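PDB 5ZWX: DUF724 domain-containing protein 6-like, which binds a dimethylated histone H3 peptide through Agenet domains and probably links this heterochromatin mark to DNA methylation. Local coordinates for residues A[18-23]-A[36-41]; A[32-37]-A[55-60]; A[51-56]-A[70-75]. All coordinates share one frame; numbering follows the deposited sequence.

Contact 1. Residues A[18-23]-A[36-41]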
loop_
_atom_site.group_PDB
_atom_site.type_symbol
_atom_site.label_atom_id
_atom_site.label_comp_id
_atom_site.label_asym_id
_atom_site.label_seq_id
_atom_site.Cartn_x
_atom_site.Cartn_y
_atom_site.Cartn_z
ATOM N N ALA A 18 2.871 -15.360 1.467
ATOM C CA ALA A 18 3.572 -14.123 1.805
ATOM C C ALA A 18 2.630 -12.932 1.924
ATOM O O ALA A 18 1.792 -12.710 1.057
ATOM C CB ALA A 18 4.629 -13.810 0.777
ATOM N N ALA A 19 2.828 -12.141 2.969
ATOM C CA ALA A 19 2.128 -10.868 3.108
ATOM C C ALA A 19 2.765 -9.897 2.127
ATOM O O ALA A 19 3.978 -9.924 1.935
ATOM C CB ALA A 19 2.225 -10.349 4.526
ATOM N N VAL A 20 1.957 -9.041 1.509
ATOM C CA VAL A 20 2.455 -8.091 0.517
ATOM C C VAL A 20 1.625 -6.795 0.589
ATOM O O VAL A 20 0.571 -6.772 1.204
ATOM C CB VAL A 20 2.354 -8.652 -0.931
ATOM C CG1 VAL A 20 3.343 -9.788 -1.155
ATOM C CG2 VAL A 20 0.923 -9.121 -1.217
ATOM N N GLU A 21 2.140 -5.747 -0.045
ATOM C CA GLU A 21 1.357 -4.566 -0.361
ATOM C C GLU A 21 1.117 -4.577 -1.867
ATOM O O GLU A 21 1.983 -4.977 -2.667
ATOM C CB GLU A 21 2.072 -3.298 0.101
ATOM C CG GLU A 21 2.405 -3.359 1.600
ATOM C CD GLU A 21 2.858 -2.040 2.199
ATOM O OE1 GLU A 21 3.127 -1.082 1.446
ATOM O OE2 GLU A 21 2.991 -1.981 3.440
ATOM N N ILE A 22 -0.078 -4.143 -2.244
ATOM C CA ILE A 22 -0.561 -4.308 -3.609
ATOM C C ILE A 22 -0.865 -2.949 -4.186
ATOM O O ILE A 22 -1.657 -2.152 -3.567
ATOM C CB ILE A 22 -1.846 -5.156 -3.647
ATOM C CG1 ILE A 22 -1.625 -6.473 -2.896
ATOM C CG2 ILE A 22 -2.372 -5.285 -5.095
ATOM C CD1 ILE A 22 -2.872 -7.182 -2.450
ATOM N N SER A 23 -0.268 -2.643 -5.334
ATOM C CA SER A 23 -0.620 -1.394 -6.017
ATOM C C SER A 23 -1.464 -1.728 -7.248
ATOM O O SER A 23 -1.427 -2.832 -7.740
ATOM C CB SER A 23 0.629 -0.600 -6.402
ATOM O OG SER A 23 1.536 -1.421 -7.110
ATOM N N GLY A 36 -2.315 -7.288 1.541
ATOM C CA GLY A 36 -2.894 -8.562 1.165
ATOM C C GLY A 36 -1.918 -9.708 1.338
ATOM O O GLY A 36 -0.899 -9.563 2.012
ATOM N N LYS A 37 -2.242 -10.852 0.753
ATOM C CA LYS A 37 -1.327 -11.992 0.818
ATOM C C LYS A 37 -1.267 -12.711 -0.524
ATOM O O LYS A 37 -2.222 -12.688 -1.294
ATOM C CB LYS A 37 -1.754 -12.946 1.933
ATOM C CG LYS A 37 -3.077 -13.652 1.687
ATOM C CD LYS A 37 -3.182 -14.918 2.537
ATOM C CE LYS A 37 -4.117 -15.942 1.901
ATOM N NZ LYS A 37 -5.270 -16.324 2.763
ATOM N N VAL A 38 -0.145 -13.366 -0.801
ATOM C CA VAL A 38 -0.021 -14.102 -2.040
ATOM C C VAL A 38 -0.780 -15.420 -1.951
ATOM O O VAL A 38 -0.604 -16.192 -1.004
ATOM C CB VAL A 38 1.456 -14.385 -2.367
ATOM C CG1 VAL A 38 1.556 -15.249 -3.627
ATOM C CG2 VAL A 38 2.227 -13.061 -2.516
ATOM N N VAL A 39 -1.612 -15.691 -2.947
ATOM C CA VAL A 39 -2.289 -16.984 -3.050
ATOM C C VAL A 39 -1.572 -17.943 -4.006
ATOM O O VAL A 39 -1.479 -19.146 -3.741
ATOM C CB VAL A 39 -3.750 -16.801 -3.510
ATOM C CG1 VAL A 39 -4.431 -18.149 -3.694
ATOM C CG2 VAL A 39 -4.492 -15.988 -2.500
ATOM N N ALA A 40 -1.050 -17.419 -5.109
ATOM C CA ALA A 40 -0.351 -18.270 -6.064
ATOM C C ALA A 40 0.695 -17.481 -6.835
ATOM O O ALA A 40 0.519 -16.275 -7.081
ATOM C CB ALA A 40 -1.345 -18.920 -7.024
ATOM N N VAL A 41 1.784 -18.161 -7.216
ATOM C CA VAL A 41 2.829 -17.522 -8.007
ATOM C C VAL A 41 3.175 -18.376 -9.223
ATOM O O VAL A 41 2.819 -19.547 -9.273
ATOM C CB VAL A 41 4.116 -17.265 -7.181
ATOM C CG1 VAL A 41 3.817 -16.401 -5.937
ATOM C CG2 VAL A 41 4.799 -18.578 -6.833
#

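Contact 2. Residues A[32-37]-A[55-60]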
loop_
_atom_site.group_PDB
_atom_site.type_symbol
_atom_site.label_atom_id
_atom_site.label_comp_id
_atom_site.label_asym_id
_atom_site.label_seq_id
_atom_site.Cartn_x
_atom_site.Cartn_y
_atom_site.Cartn_z
ATOM N N SER A 32 -1.995 4.345 -4.232
ATOM C CA SER A 32 -2.363 3.494 -3.085
ATOM C C SER A 32 -1.565 2.212 -2.972
ATOM O O SER A 32 -1.108 1.673 -3.985
ATOM C CB SER A 32 -3.815 3.075 -3.136
ATOM O OG SER A 32 -4.076 2.225 -4.222
ATOM N N TRP A 33 -1.502 1.718 -1.736
ATOM C CA TRP A 33 -0.994 0.388 -1.409
ATOM C C TRP A 33 -2.043 -0.265 -0.495
ATOM O O TRP A 33 -2.351 0.270 0.579
ATOM C CB TRP A 33 0.364 0.489 -0.709
ATOM C CG TRP A 33 1.473 0.936 -1.637
ATOM C CD1 TRP A 33 2.000 2.195 -1.759
ATOM C CD2 TRP A 33 2.160 0.117 -2.599
ATOM N NE1 TRP A 33 2.989 2.196 -2.732
ATOM C CE2 TRP A 33 3.100 0.936 -3.259
ATOM C CE3 TRP A 33 2.065 -1.224 -2.964
ATOM C CZ2 TRP A 33 3.959 0.438 -4.262
ATOM C CZ3 TRP A 33 2.936 -1.724 -3.959
ATOM C CH2 TRP A 33 3.851 -0.888 -4.595
ATOM N N TYR A 34 -2.618 -1.381 -0.938
ATOM C CA TYR A 34 -3.559 -2.171 -0.125
ATOM C C TYR A 34 -2.911 -3.447 0.395
ATOM O O TYR A 34 -2.178 -4.102 -0.348
ATOM C CB TYR A 34 -4.821 -2.491 -0.937
ATOM C CG TYR A 34 -5.796 -1.306 -0.811
ATOM C CD1 TYR A 34 -5.562 -0.119 -1.506
ATOM C CD2 TYR A 34 -6.894 -1.355 0.053
ATOM C CE1 TYR A 34 -6.439 1.014 -1.352
ATOM C CE2 TYR A 34 -7.761 -0.247 0.201
ATOM C CZ TYR A 34 -7.520 0.920 -0.509
ATOM O OH TYR A 34 -8.348 2.027 -0.353
HETATM N N MSE A 35 -3.130 -3.781 1.663
HETATM C CA MSE A 35 -2.475 -4.956 2.250
HETATM C C MSE A 35 -3.118 -6.238 1.744
HETATM O O MSE A 35 -4.326 -6.281 1.518
HETATM C CB MSE A 35 -2.532 -4.914 3.784
HETATM C CG MSE A 35 -2.076 -3.602 4.385
HETATM SE SE MSE A 35 -0.225 -3.080 3.894
HETATM C CE MSE A 35 -0.581 -1.949 2.318
ATOM N N GLY A 36 -2.315 -7.288 1.541
ATOM C CA GLY A 36 -2.894 -8.562 1.165
ATOM C C GLY A 36 -1.918 -9.708 1.338
ATOM O O GLY A 36 -0.899 -9.563 2.012
ATOM N N LYS A 37 -2.242 -10.852 0.753
ATOM C CA LYS A 37 -1.327 -11.992 0.818
ATOM C C LYS A 37 -1.267 -12.711 -0.524
ATOM O O LYS A 37 -2.222 -12.688 -1.294
ATOM C CB LYS A 37 -1.754 -12.946 1.933
ATOM C CG LYS A 37 -3.077 -13.652 1.687
ATOM C CD LYS A 37 -3.182 -14.918 2.537
ATOM C CE LYS A 37 -4.117 -15.942 1.901
ATOM N NZ LYS A 37 -5.270 -16.324 2.763
ATOM N N TYR A 55 -6.856 -9.697 -1.050
ATOM C CA TYR A 55 -6.805 -8.483 -0.247
ATOM C C TYR A 55 -7.241 -8.749 1.181
ATOM O O TYR A 55 -8.115 -9.573 1.424
ATOM C CB TYR A 55 -7.693 -7.383 -0.848
ATOM C CG TYR A 55 -7.180 -6.836 -2.154
ATOM C CD1 TYR A 55 -7.210 -7.604 -3.318
ATOM C CD2 TYR A 55 -6.649 -5.565 -2.225
ATOM C CE1 TYR A 55 -6.735 -7.102 -4.503
ATOM C CE2 TYR A 55 -6.175 -5.051 -3.416
ATOM C CZ TYR A 55 -6.230 -5.817 -4.549
ATOM O OH TYR A 55 -5.758 -5.289 -5.725
ATOM N N THR A 56 -6.632 -8.029 2.118
ATOM C CA THR A 56 -6.980 -8.152 3.523
ATOM C C THR A 56 -8.213 -7.311 3.854
ATOM O O THR A 56 -9.024 -7.702 4.694
ATOM C CB THR A 56 -5.809 -7.714 4.431
ATOM O OG1 THR A 56 -4.674 -8.547 4.173
ATOM C CG2 THR A 56 -6.182 -7.838 5.908
ATOM N N THR A 57 -8.362 -6.159 3.201
ATOM C CA THR A 57 -9.442 -5.224 3.601
ATOM C C THR A 57 -10.442 -4.875 2.489
ATOM O O THR A 57 -11.361 -4.077 2.701
ATOM C CB THR A 57 -8.864 -3.900 4.111
ATOM O OG1 THR A 57 -8.261 -3.205 3.012
ATOM C CG2 THR A 57 -7.821 -4.130 5.209
ATOM N N LEU A 58 -10.254 -5.439 1.299
ATOM C CA LEU A 58 -11.215 -5.259 0.209
ATOM C C LEU A 58 -11.915 -6.577 -0.047
ATOM O O LEU A 58 -11.284 -7.638 -0.018
ATOM C CB LEU A 58 -10.533 -4.775 -1.082
ATOM C CG LEU A 58 -9.850 -3.405 -1.102
ATOM C CD1 LEU A 58 -9.329 -3.119 -2.506
ATOM C CD2 LEU A 58 -10.804 -2.321 -0.635
ATOM N N PHE A 59 -13.206 -6.498 -0.332
ATOM C CA PHE A 59 -14.076 -7.659 -0.491
ATOM C C PHE A 59 -14.766 -7.618 -1.856
ATOM O O PHE A 59 -14.906 -6.549 -2.460
ATOM C CB PHE A 59 -15.111 -7.697 0.652
ATOM C CG PHE A 59 -14.488 -7.891 2.002
ATOM C CD1 PHE A 59 -13.833 -6.843 2.641
ATOM C CD2 PHE A 59 -14.512 -9.130 2.614
ATOM C CE1 PHE A 59 -13.222 -7.034 3.867
ATOM C CE2 PHE A 59 -13.908 -9.325 3.848
ATOM C CZ PHE A 59 -13.259 -8.283 4.466
ATOM N N PHE A 60 -15.184 -8.782 -2.341
ATOM C CA PHE A 60 -15.921 -8.875 -3.600
ATOM C C PHE A 60 -17.256 -8.179 -3.475
ATOM O O PHE A 60 -17.699 -7.484 -4.387
ATOM C CB PHE A 60 -16.137 -10.338 -4.009
ATOM C CG PHE A 60 -15.104 -10.857 -4.970
ATOM C CD1 PHE A 60 -15.167 -10.536 -6.319
ATOM C CD2 PHE A 60 -14.066 -11.675 -4.527
ATOM C CE1 PHE A 60 -14.207 -11.016 -7.210
ATOM C CE2 PHE A 60 -13.105 -12.158 -5.413
ATOM C CZ PHE A 60 -13.177 -11.827 -6.752
HETATM O O HOH W 1 -6.612 -4.885 1.449
#

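Contact 3. Residues A[51-56]-A[70-75]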
loop_
_atom_site.group_PDB
_atom_site.type_symbol
_atom_site.label_atom_id
_atom_site.label_comp_id
_atom_site.label_asym_id
_atom_site.label_seq_id
_atom_site.Cartn_x
_atom_site.Cartn_y
_atom_site.Cartn_z
ATOM N N CYS A 51 0.739 -13.311 -10.675
ATOM C CA CYS A 51 0.507 -13.820 -9.326
ATOM C C CYS A 51 -0.955 -13.640 -8.997
ATOM O O CYS A 51 -1.570 -12.739 -9.513
ATOM C CB CYS A 51 1.353 -13.057 -8.291
ATOM S SG CYS A 51 3.137 -13.373 -8.507
ATOM N N GLU A 52 -1.516 -14.481 -8.141
ATOM C CA GLU A 52 -2.833 -14.183 -7.611
ATOM C C GLU A 52 -2.667 -13.732 -6.166
ATOM O O GLU A 52 -1.885 -14.326 -5.424
ATOM C CB GLU A 52 -3.748 -15.394 -7.714
ATOM C CG GLU A 52 -5.178 -15.126 -7.257
ATOM C CD GLU A 52 -6.016 -16.380 -7.288
ATOM O OE1 GLU A 52 -5.423 -17.449 -7.512
ATOM O OE2 GLU A 52 -7.246 -16.303 -7.082
ATOM N N VAL A 53 -3.388 -12.686 -5.773
ATOM C CA VAL A 53 -3.336 -12.167 -4.405
ATOM C C VAL A 53 -4.735 -12.060 -3.836
ATOM O O VAL A 53 -5.720 -11.987 -4.581
ATOM C CB VAL A 53 -2.659 -10.764 -4.296
ATOM C CG1 VAL A 53 -1.206 -10.832 -4.749
ATOM C CG2 VAL A 53 -3.440 -9.686 -5.085
ATOM N N GLU A 54 -4.806 -12.104 -2.509
ATOM C CA GLU A 54 -6.053 -11.874 -1.776
ATOM C C GLU A 54 -5.917 -10.636 -0.926
ATOM O O GLU A 54 -4.967 -10.530 -0.157
ATOM C CB GLU A 54 -6.384 -13.070 -0.889
ATOM C CG GLU A 54 -7.626 -12.876 -0.042
ATOM C CD GLU A 54 -7.947 -14.101 0.785
ATOM O OE1 GLU A 54 -7.479 -14.169 1.941
ATOM O OE2 GLU A 54 -8.653 -14.998 0.271
ATOM N N TYR A 55 -6.856 -9.697 -1.050
ATOM C CA TYR A 55 -6.805 -8.483 -0.247
ATOM C C TYR A 55 -7.241 -8.749 1.181
ATOM O O TYR A 55 -8.115 -9.573 1.424
ATOM C CB TYR A 55 -7.693 -7.383 -0.848
ATOM C CG TYR A 55 -7.180 -6.836 -2.154
ATOM C CD1 TYR A 55 -7.210 -7.604 -3.318
ATOM C CD2 TYR A 55 -6.649 -5.565 -2.225
ATOM C CE1 TYR A 55 -6.735 -7.102 -4.503
ATOM C CE2 TYR A 55 -6.175 -5.051 -3.416
ATOM C CZ TYR A 55 -6.230 -5.817 -4.549
ATOM O OH TYR A 55 -5.758 -5.289 -5.725
ATOM N N THR A 56 -6.632 -8.029 2.118
ATOM C CA THR A 56 -6.980 -8.152 3.523
ATOM C C THR A 56 -8.213 -7.311 3.854
ATOM O O THR A 56 -9.024 -7.702 4.694
ATOM C CB THR A 56 -5.809 -7.714 4.431
ATOM O OG1 THR A 56 -4.674 -8.547 4.173
ATOM C CG2 THR A 56 -6.182 -7.838 5.908
ATOM N N GLU A 70 -7.400 -11.142 -6.868
ATOM C CA GLU A 70 -7.061 -10.613 -8.185
ATOM C C GLU A 70 -5.800 -11.262 -8.710
ATOM O O GLU A 70 -4.909 -11.566 -7.928
ATOM C CB GLU A 70 -6.846 -9.108 -8.137
ATOM C CG GLU A 70 -8.134 -8.331 -8.228
ATOM C CD GLU A 70 -7.914 -6.853 -8.329
ATOM O OE1 GLU A 70 -6.770 -6.412 -8.102
ATOM O OE2 GLU A 70 -8.893 -6.133 -8.640
ATOM N N VAL A 71 -5.737 -11.461 -10.026
ATOM C CA VAL A 71 -4.486 -11.847 -10.707
ATOM C C VAL A 71 -3.766 -10.541 -11.069
ATOM O O VAL A 71 -4.348 -9.666 -11.703
ATOM C CB VAL A 71 -4.778 -12.696 -11.952
ATOM C CG1 VAL A 71 -3.483 -13.019 -12.723
ATOM C CG2 VAL A 71 -5.490 -13.994 -11.546
ATOM N N VAL A 72 -2.527 -10.371 -10.620
ATOM C CA VAL A 72 -1.793 -9.125 -10.818
ATOM C C VAL A 72 -0.397 -9.392 -11.374
ATOM O O VAL A 72 0.085 -10.517 -11.299
ATOM C CB VAL A 72 -1.636 -8.344 -9.500
ATOM C CG1 VAL A 72 -3.022 -7.973 -8.914
ATOM C CG2 VAL A 72 -0.857 -9.160 -8.494
ATOM N N ASP A 73 0.241 -8.344 -11.900
ATOM C CA ASP A 73 1.634 -8.401 -12.339
ATOM C C ASP A 73 2.559 -8.442 -11.127
ATOM O O ASP A 73 2.274 -7.827 -10.094
ATOM C CB ASP A 73 1.994 -7.181 -13.198
ATOM C CG ASP A 73 1.232 -7.134 -14.523
ATOM O OD1 ASP A 73 0.927 -8.199 -15.096
ATOM O OD2 ASP A 73 0.966 -6.016 -15.001
ATOM N N VAL A 74 3.675 -9.162 -11.254
ATOM C CA VAL A 74 4.682 -9.109 -10.209
ATOM C C VAL A 74 5.040 -7.661 -9.803
ATOM O O VAL A 74 5.151 -7.346 -8.614
ATOM C CB VAL A 74 5.946 -9.867 -10.672
ATOM C CG1 VAL A 74 7.105 -9.596 -9.721
ATOM C CG2 VAL A 74 5.626 -11.359 -10.730
ATOM N N GLY A 75 5.182 -6.773 -10.784
ATOM C CA GLY A 75 5.577 -5.399 -10.518
ATOM C C GLY A 75 4.542 -4.582 -9.728
ATOM O O GLY A 75 4.833 -3.455 -9.330
#

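Contact 1. Residues A[18-23]-A[36-41]
Three backbone hydrogen bonds join strand 19-22 and the residue before it to strand 32-40. Val20 and Gly36 form the antiparallel hydrogen-bonded pair. Val20 N donates to Gly36 O at 2.9 Å, and Gly36 N returns a bond to Val20 O at 3.0 Å. In both, the donor sits above the carbonyl plane and not on a lone pair. The third bond, from Val38 N to Ala18 O at 2.8 Å, lies in the carbonyl plane. Ala18 O also takes a CA-H...O contact from Lys37 CA, and Gly36 O takes one from Ala19 CA. Ala19 and Lys37 make the non-hydrogen-bonded pair between these bonds. Lys37 NZ leads away to a salt bridge with Glu54. Glu21 also turns away, and its carboxylate is held by Arg78 and Arg140.

On the buried side, Val20 CG1 meets Val38 CG2 at 3.7 Å, the two side chains crossing at about a right angle. Ile22 CD1 lies 3.9 Å from Gly36 CA. A side chain at Gly36 would collide with that methyl. Three backbone bonds thus close this hairpin of the Agenet domain, while other backbone groups are satisfied by neighbouring strands, as Glu21 by Arg78 and Lys37 by Glu54.

Contact 2. Residues A[32-37]-A[55-60]
Tyr34 holds CG anti to its carbonyl carbon (chi1 -85°), which sends the ring toward Thr57 and Leu58. Leu58 also holds CG anti to its carbonyl carbon (chi1 -64°) and brings its branched end to that ring. Thr57 places OG1 in the crowded position between backbone N and carbonyl carbon (chi1 69°). This hydroxyl comes to the edge of the Tyr34 ring, 3.7 Å from CD2, and is hydrogen-bonded to Asp105 O. Leu58 crosses Tyr34 at about a right angle, with its CD2 3.8 Å from Tyr34 CE2. Tyr34 CB in turn sits at the edge of the Tyr55 ring, 3.8 Å from CD2.

The segments belong to an Agenet domain of the SH3 clan, in which short antiparallel strands curl round a small core. Here the chain leaves strand 51-55, turns at Thr56 and Thr57, and enters strand 58-59. Tyr34, Tyr55, Leu58 and Phe59 all pack on the bound peptide. An alanine in place of Leu58 would remove the methyls that lie against Tyr34, and would probably loosen that ring and weaken packing on the peptide.

Met35 O ties the turn down twice. It accepts Thr56 N at 3.0 Å in a nearly straight bond, the donor standing above the carbonyl plane. It also accepts a bond from water 1 at 2.7 Å, and that water takes the N-H of Thr57 at 2.8 Å. The water lies in the plane of both tyrosine rings, at their edges. Thr56 OG1 approaches Gly36 CA at 3.5 Å. Gly36 and Tyr55 form an antiparallel non-hydrogen-bonded pair with CA atoms 4.2 Å apart, and a side chain at Gly36 would be tight against Tyr55 CA.

Contact 3. Residues A[51-56]-A[70-75]
The Tyr55 ring is met at its edge, near its plane, by the carboxylate of Glu70. Ring and carboxylate planes stand almost perpendicular, 87° apart. Tyr55 OH donates to Glu70 OE1 at 2.8 Å, approaching from above the carboxylate plane. Glu70 reaches it with CG anti to its carbonyl carbon and the chain extended beyond. The other oxygen, OE2, forms a salt bridge with a basic side chain of the bound peptide, and the Tyr55 ring packs on a basic side chain of the same peptide. Tyr55 thus touches the peptide and also holds Glu70, which would probably steady the carboxylate. The peptide's charge and the phenol would probably both help keep Glu70 ionised.

Four backbone bonds hold the two strands in antiparallel register. In the Cys51–Val72 pair, Cys51 N donates to Val72 O at 2.9 Å and Val72 N to Cys51 O at 2.8 Å, both nearly along the C=O axis. In the Val53–Glu70 pair, Val53 N donates to Glu70 O at 2.9 Å and Glu70 N to Val53 O at 3.0 Å. Glu52 and Val71 make the non-hydrogen-bonded pair between them, on the opposite face of the sheet from Cys51, Val53 and Val72. On that inner face, the Val53 and Val72 side chains cross at about a right angle, with Val53 CG1 4.1 Å from Val72 CG2. Cys51 SG, held beside its own backbone N, touches Val74 CG2 at 3.9 Å.

Leu77 of strand 77-78 touches Cys51, Val53 and Val72. At its other edge, strand 51-55 pairs with strand 32-40, where Val39 and Ala40 both face Glu52 in a classic beta bulge. Strand 51-55 therefore runs between strands 32-40 and 67-72.

All three contacts lie in one Agenet domain and reach one antiparallel sheet. Strands 19-22, 32-40, 51-55 and 67-72 follow in that order both along the chain and across the sheet. Contact 1 joins the first two and contact 3 the last two. Contact 2 sits where the third strand turns a corner toward strand 58-59. The centres of contacts 1 and 3 are about 6 Å apart, and that of contact 2 is about 9 Å from each. Contacts 1 and 2 share Gly36 and Lys37, and contacts 2 and 3 share Tyr55 and Thr56. Contacts 2 and 3 bring together several residues that meet the peptide, among them Tyr34, Tyr55, Leu58 and Glu70.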